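Local coordinates for protein trans-2-enoyl-CoA reductase [NADH] (Treponema denticola ATCC 35405, PDB 4GGO) that reduces the carbon-carbon double bond of trans-2-enoyl-CoA substrates such as crotonyl-CoA with NADH, a step of bacterial fatty acid synthesis, at residues Val276-Leu280 and His308-Gln314; Val301-Asn307 and Asp348-Val353. One frame throughout, in Å; residues are numbered along the deposited sequence.

Contact 1. Residues Val276-Leu280 and His308-Gln314; sequences VNKGL and HEGCIEQ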
loop_
_atom_site.group_PDB
_atom_site.type_symbol
_atom_site.label_atom_id
_atom_site.label_comp_id
_atom_site.label_asym_id
_atom_site.label_seq_id
_atom_site.Cartn_x
_atom_site.Cartn_y
_atom_site.Cartn_z
ATOM N N VAL A 276 -1.972 10.641 -2.413
ATOM C CA VAL A 276 -2.958 10.310 -1.395
ATOM C C VAL A 276 -3.947 9.303 -1.965
ATOM O O VAL A 276 -4.710 9.616 -2.878
ATOM C CB VAL A 276 -3.713 11.555 -0.901
ATOM C CG1 VAL A 276 -4.526 11.218 0.341
ATOM C CG2 VAL A 276 -2.736 12.681 -0.606
ATOM N N ASN A 277 -3.917 8.089 -1.425
ATOM C CA ASN A 277 -4.772 7.015 -1.910
ATOM C C ASN A 277 -6.017 6.839 -1.046
ATOM O O ASN A 277 -6.165 7.494 -0.014
ATOM C CB ASN A 277 -3.987 5.706 -1.985
ATOM C CG ASN A 277 -2.810 5.785 -2.944
ATOM O OD1 ASN A 277 -2.498 6.849 -3.480
ATOM N ND2 ASN A 277 -2.146 4.654 -3.156
ATOM N N LYS A 278 -6.911 5.950 -1.472
ATOM C CA LYS A 278 -8.147 5.710 -0.738
ATOM C C LYS A 278 -7.904 4.832 0.485
ATOM O O LYS A 278 -6.842 4.225 0.628
ATOM C CB LYS A 278 -9.203 5.064 -1.640
ATOM C CG LYS A 278 -8.994 3.576 -1.884
ATOM C CD LYS A 278 -10.083 3.003 -2.782
ATOM C CE LYS A 278 -11.441 3.005 -2.096
ATOM N NZ LYS A 278 -11.500 2.022 -0.978
ATOM N N GLY A 279 -8.898 4.769 1.365
ATOM C CA GLY A 279 -8.810 3.940 2.550
ATOM C C GLY A 279 -9.002 2.475 2.223
ATOM O O GLY A 279 -9.767 2.122 1.325
ATOM N N LEU A 280 -8.299 1.618 2.954
ATOM C CA LEU A 280 -8.374 0.181 2.735
ATOM C C LEU A 280 -8.054 -0.562 4.024
ATOM O O LEU A 280 -7.501 0.016 4.961
ATOM C CB LEU A 280 -7.395 -0.255 1.641
ATOM C CG LEU A 280 -5.924 -0.401 2.047
ATOM C CD1 LEU A 280 -5.165 -1.229 1.024
ATOM C CD2 LEU A 280 -5.252 0.954 2.227
ATOM N N HIS A 308 -16.373 2.026 -6.110
ATOM C CA HIS A 308 -15.493 1.296 -5.203
ATOM C C HIS A 308 -14.235 0.828 -5.919
ATOM O O HIS A 308 -14.287 0.414 -7.079
ATOM C CB HIS A 308 -16.205 0.092 -4.589
ATOM C CG HIS A 308 -15.309 -0.773 -3.758
ATOM N ND1 HIS A 308 -14.798 -0.365 -2.544
ATOM C CD2 HIS A 308 -14.816 -2.015 -3.976
ATOM C CE1 HIS A 308 -14.038 -1.324 -2.044
ATOM N NE2 HIS A 308 -14.032 -2.336 -2.893
ATOM N N GLU A 309 -13.108 0.898 -5.219
ATOM C CA GLU A 309 -11.836 0.439 -5.761
ATOM C C GLU A 309 -11.047 -0.348 -4.722
ATOM O O GLU A 309 -11.104 -0.053 -3.529
ATOM C CB GLU A 309 -10.993 1.626 -6.230
ATOM C CG GLU A 309 -11.518 2.341 -7.462
ATOM C CD GLU A 309 -10.675 3.546 -7.821
ATOM O OE1 GLU A 309 -10.543 4.452 -6.973
ATOM O OE2 GLU A 309 -10.133 3.585 -8.947
ATOM N N GLY A 310 -10.321 -1.357 -5.189
ATOM C CA GLY A 310 -9.329 -2.034 -4.375
ATOM C C GLY A 310 -7.965 -1.503 -4.773
ATOM O O GLY A 310 -7.873 -0.472 -5.442
ATOM N N CYS A 311 -6.908 -2.200 -4.376
ATOM C CA CYS A 311 -5.550 -1.756 -4.675
ATOM C C CYS A 311 -5.269 -1.673 -6.172
ATOM O O CYS A 311 -4.777 -0.657 -6.659
ATOM C CB CYS A 311 -4.526 -2.671 -4.004
ATOM S SG CYS A 311 -4.609 -2.634 -2.207
ATOM N N ILE A 312 -5.587 -2.740 -6.898
ATOM C CA ILE A 312 -5.252 -2.806 -8.318
ATOM C C ILE A 312 -6.091 -1.832 -9.151
ATOM O O ILE A 312 -5.623 -1.315 -10.164
ATOM C CB ILE A 312 -5.344 -4.255 -8.874
ATOM C CG1 ILE A 312 -4.602 -4.370 -10.210
ATOM C CG2 ILE A 312 -6.794 -4.712 -8.993
ATOM C CD1 ILE A 312 -3.112 -4.117 -10.104
ATOM N N GLU A 313 -7.319 -1.565 -8.713
ATOM C CA GLU A 313 -8.161 -0.584 -9.395
ATOM C C GLU A 313 -7.607 0.819 -9.167
ATOM O O GLU A 313 -7.519 1.622 -10.095
ATOM C CB GLU A 313 -9.612 -0.664 -8.910
ATOM C CG GLU A 313 -10.366 -1.908 -9.364
ATOM C CD GLU A 313 -10.073 -3.126 -8.506
ATOM O OE1 GLU A 313 -9.461 -2.969 -7.428
ATOM O OE2 GLU A 313 -10.460 -4.242 -8.910
ATOM N N GLN A 314 -7.230 1.094 -7.922
ATOM C CA GLN A 314 -6.636 2.370 -7.538
ATOM C C GLN A 314 -5.382 2.696 -8.341
ATOM O O GLN A 314 -5.258 3.782 -8.904
ATOM C CB GLN A 314 -6.278 2.351 -6.051
ATOM C CG GLN A 314 -7.387 2.795 -5.130
ATOM C CD GLN A 314 -7.308 4.271 -4.805
ATOM O OE1 GLN A 314 -6.418 4.707 -4.075
ATOM N NE2 GLN A 314 -8.239 5.049 -5.347
HETATM O O HOH W 1 -14.347 1.737 -1.302
#
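K278 and Q314 meet where the loop leaving strand 270-276 passes the first turn of helix 311-323, whose N-cap is G310; the two backbones come nearest at N277 with Q314 and L280 with G310, both with CA atoms 7.5 Å apart. Q314 reaches the loop with its amide: OE1 takes the backbone N-H of K278 in an almost straight bond (N to OE1 2.9 Å, 171° at the hydrogen), the donor standing above the carbonyl plane. The same amide turns its other end back, NE2 giving a bond to E309 OE1 and another to the carbonyl of I340, which fixes its rotation. E309 is held by a salt bridge to R317. K278 lays CG over the face of this amide, 3.4 Å from Q314 CD, on the side of its own N-H, and CD continues to E309 O at 3.3 Å. Bends at chi3 and chi4 (-67° and -69°) curl the chain back, bringing NZ to the carbonyl O of G279 at 2.9 Å; its bond to E309 O is weak. Beyond, L280 CD1 rests on C311 SG at 3.6 Å. Y62, an NAD(+)-binding residue, bonds through OH to the carbonyl of K278, and L280 also belongs to the cofactor site: this is the loop at the C-terminal end of a parallel strand that borders the dinucleotide pocket in a Rossmann fold.

Contact 2. Residues Val301-Asn307 and Asp348-Val353; sequences VMKEKGN and DVQKAV
K305 and V301, one turn apart near the C-terminal end of helix 291-305, both reach helix 347-359, whose short segment runs at 129° to theirs with the axes 10.4 Å apart. From CB the K305 chain leads off extended through CG and CD. CD passes V349 CG2 at 3.9 Å and already lies 3.5 Å from D348 OD2; CE sits close to the D348 backbone O, with A352 CB farther off. A bend at the last torsion (chi4 -65°) then sets NZ 3.2 Å from D348 OD2, a salt bridge whose hydrogen bond is weak. The two side chains run past one another head to tail, and OD2 touches CE as well as NZ. Further into the interface V301 divides its two methyls: CG1 packs on A352 CB at 3.7 Å, while CG2 meets V353 CG2 at 3.8 Å. V349 is met on both methyls: CG1 by CG of M302, whose side chain runs roughly perpendicular to it, and CG2 by K305 CD and the side chain of N307. L298 and Y294, earlier on helix 291-305, extend this apolar seam along V349 and V353. After the helix ends, G306 takes a positive phi, while the carbonyl of M302 accepts both G306 N and N307 N. Aliphatic packing therefore carries the buried side of this helix pair, and the ion pair at its exposed margin probably adds modestly, as solvent would weaken its attraction.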
loop_
_atom_site.group_PDB
_atom_site.type_symbol
_atom_site.label_atom_id
_atom_site.label_comp_id
_atom_site.label_asym_id
_atom_site.label_seq_id
_atom_site.Cartn_x
_atom_site.Cartn_y
_atom_site.Cartn_z
ATOM N N VAL A 301 -21.209 1.954 0.674
ATOM C CA VAL A 301 -21.657 3.106 -0.095
ATOM C C VAL A 301 -21.055 3.132 -1.500
ATOM O O VAL A 301 -21.766 3.334 -2.486
ATOM C CB VAL A 301 -21.319 4.424 0.634
ATOM C CG1 VAL A 301 -21.594 5.620 -0.258
ATOM C CG2 VAL A 301 -22.108 4.530 1.935
ATOM N N MET A 302 -19.745 2.918 -1.591
ATOM C CA MET A 302 -19.054 3.034 -2.871
ATOM C C MET A 302 -19.369 1.889 -3.835
ATOM O O MET A 302 -19.374 2.080 -5.052
ATOM C CB MET A 302 -17.544 3.196 -2.664
ATOM C CG MET A 302 -17.185 4.455 -1.885
ATOM S SD MET A 302 -15.424 4.828 -1.836
ATOM C CE MET A 302 -15.163 5.477 -3.485
ATOM N N LYS A 303 -19.645 0.705 -3.296
ATOM C CA LYS A 303 -20.046 -0.419 -4.135
ATOM C C LYS A 303 -21.442 -0.192 -4.711
ATOM O O LYS A 303 -21.723 -0.579 -5.846
ATOM C CB LYS A 303 -19.983 -1.740 -3.363
ATOM C CG LYS A 303 -18.567 -2.275 -3.183
ATOM C CD LYS A 303 -18.536 -3.534 -2.327
ATOM C CE LYS A 303 -17.115 -4.064 -2.191
ATOM N NZ LYS A 303 -17.051 -5.317 -1.390
ATOM N N GLU A 304 -22.309 0.444 -3.929
ATOM C CA GLU A 304 -23.649 0.781 -4.398
ATOM C C GLU A 304 -23.609 1.904 -5.435
ATOM O O GLU A 304 -24.397 1.915 -6.378
ATOM C CB GLU A 304 -24.561 1.171 -3.229
ATOM C CG GLU A 304 -24.941 0.009 -2.326
ATOM C CD GLU A 304 -26.022 0.374 -1.326
ATOM O OE1 GLU A 304 -26.508 1.525 -1.361
ATOM O OE2 GLU A 304 -26.386 -0.493 -0.504
ATOM N N LYS A 305 -22.684 2.842 -5.255
ATOM C CA LYS A 305 -22.551 3.972 -6.171
ATOM C C LYS A 305 -21.801 3.590 -7.444
ATOM O O LYS A 305 -21.990 4.202 -8.494
ATOM C CB LYS A 305 -21.856 5.147 -5.481
ATOM C CG LYS A 305 -22.703 5.841 -4.426
ATOM C CD LYS A 305 -21.986 7.057 -3.861
ATOM C CE LYS A 305 -22.882 7.842 -2.916
ATOM N NZ LYS A 305 -24.050 8.441 -3.620
ATOM N N GLY A 306 -20.945 2.578 -7.342
ATOM C CA GLY A 306 -20.212 2.087 -8.492
ATOM C C GLY A 306 -18.800 2.628 -8.602
ATOM O O GLY A 306 -18.137 2.427 -9.620
ATOM N N ASN A 307 -18.334 3.312 -7.561
ATOM C CA ASN A 307 -16.987 3.874 -7.574
ATOM C C ASN A 307 -16.031 3.226 -6.572
ATOM O O ASN A 307 -15.000 3.804 -6.224
ATOM C CB ASN A 307 -17.019 5.396 -7.378
ATOM C CG ASN A 307 -17.671 5.808 -6.073
ATOM O OD1 ASN A 307 -18.101 4.967 -5.287
ATOM N ND2 ASN A 307 -17.742 7.112 -5.835
ATOM N N ASP A 348 -20.905 13.541 -1.895
ATOM C CA ASP A 348 -22.032 12.615 -1.924
ATOM C C ASP A 348 -21.677 11.285 -1.257
ATOM O O ASP A 348 -22.523 10.649 -0.628
ATOM C CB ASP A 348 -22.528 12.409 -3.360
ATOM C CG ASP A 348 -21.539 11.650 -4.225
ATOM O OD1 ASP A 348 -20.467 12.207 -4.547
ATOM O OD2 ASP A 348 -21.843 10.496 -4.596
ATOM N N VAL A 349 -20.418 10.879 -1.387
ATOM C CA VAL A 349 -19.947 9.668 -0.730
ATOM C C VAL A 349 -19.855 9.862 0.782
ATOM O O VAL A 349 -20.395 9.068 1.548
ATOM C CB VAL A 349 -18.580 9.211 -1.280
ATOM C CG1 VAL A 349 -18.000 8.094 -0.412
ATOM C CG2 VAL A 349 -18.711 8.755 -2.729
ATOM N N GLN A 350 -19.180 10.929 1.203
ATOM C CA GLN A 350 -18.944 11.185 2.623
ATOM C C GLN A 350 -20.229 11.422 3.417
ATOM O O GLN A 350 -20.333 11.017 4.574
ATOM C CB GLN A 350 -17.980 12.361 2.805
ATOM C CG GLN A 350 -16.538 12.037 2.435
ATOM C CD GLN A 350 -15.963 10.911 3.274
ATOM O OE1 GLN A 350 -16.036 10.935 4.503
ATOM N NE2 GLN A 350 -15.396 9.909 2.610
ATOM N N LYS A 351 -21.205 12.075 2.797
ATOM C CA LYS A 351 -22.477 12.310 3.466
ATOM C C LYS A 351 -23.262 11.013 3.626
ATOM O O LYS A 351 -23.913 10.792 4.645
ATOM C CB LYS A 351 -23.293 13.369 2.724
ATOM C CG LYS A 351 -22.738 14.774 2.892
ATOM C CD LYS A 351 -23.733 15.829 2.441
ATOM C CE LYS A 351 -24.035 15.707 0.960
ATOM N NZ LYS A 351 -24.870 16.841 0.481
ATOM N N ALA A 352 -23.185 10.148 2.620
ATOM C CA ALA A 352 -23.840 8.848 2.682
ATOM C C ALA A 352 -23.184 7.955 3.736
ATOM O O ALA A 352 -23.865 7.224 4.456
ATOM C CB ALA A 352 -23.812 8.176 1.321
ATOM N N VAL A 353 -21.858 8.019 3.823
ATOM C CA VAL A 353 -21.120 7.235 4.808
ATOM C C VAL A 353 -21.416 7.717 6.226
ATOM O O VAL A 353 -21.635 6.909 7.130
ATOM C CB VAL A 353 -19.597 7.285 4.551
ATOM C CG1 VAL A 353 -18.841 6.622 5.695
ATOM C CG2 VAL A 353 -19.259 6.618 3.226
#

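How the contacts relate
The centre of contact 1 lies about 9 Å from the centre of the chain, that of contact 2 about 22 Å; both are partly buried, but only contact 2 has a touching residue, K305, that is exposed. Helix 291-305 belongs to both surroundings: its end is one side of contact 2, and its F299 packs on K278 of contact 1. The chain runs directly from N307 into H308, whose CD2 lies 3.6 Å from K303 CE. Beside the cofactor site, backbone groups, one amide and one ammonium are joined by directed polar bonds, with lysine methylenes laid on the amide; the peripheral helix pair relies on valine, alanine and methionine contacts edged by one salt bridge.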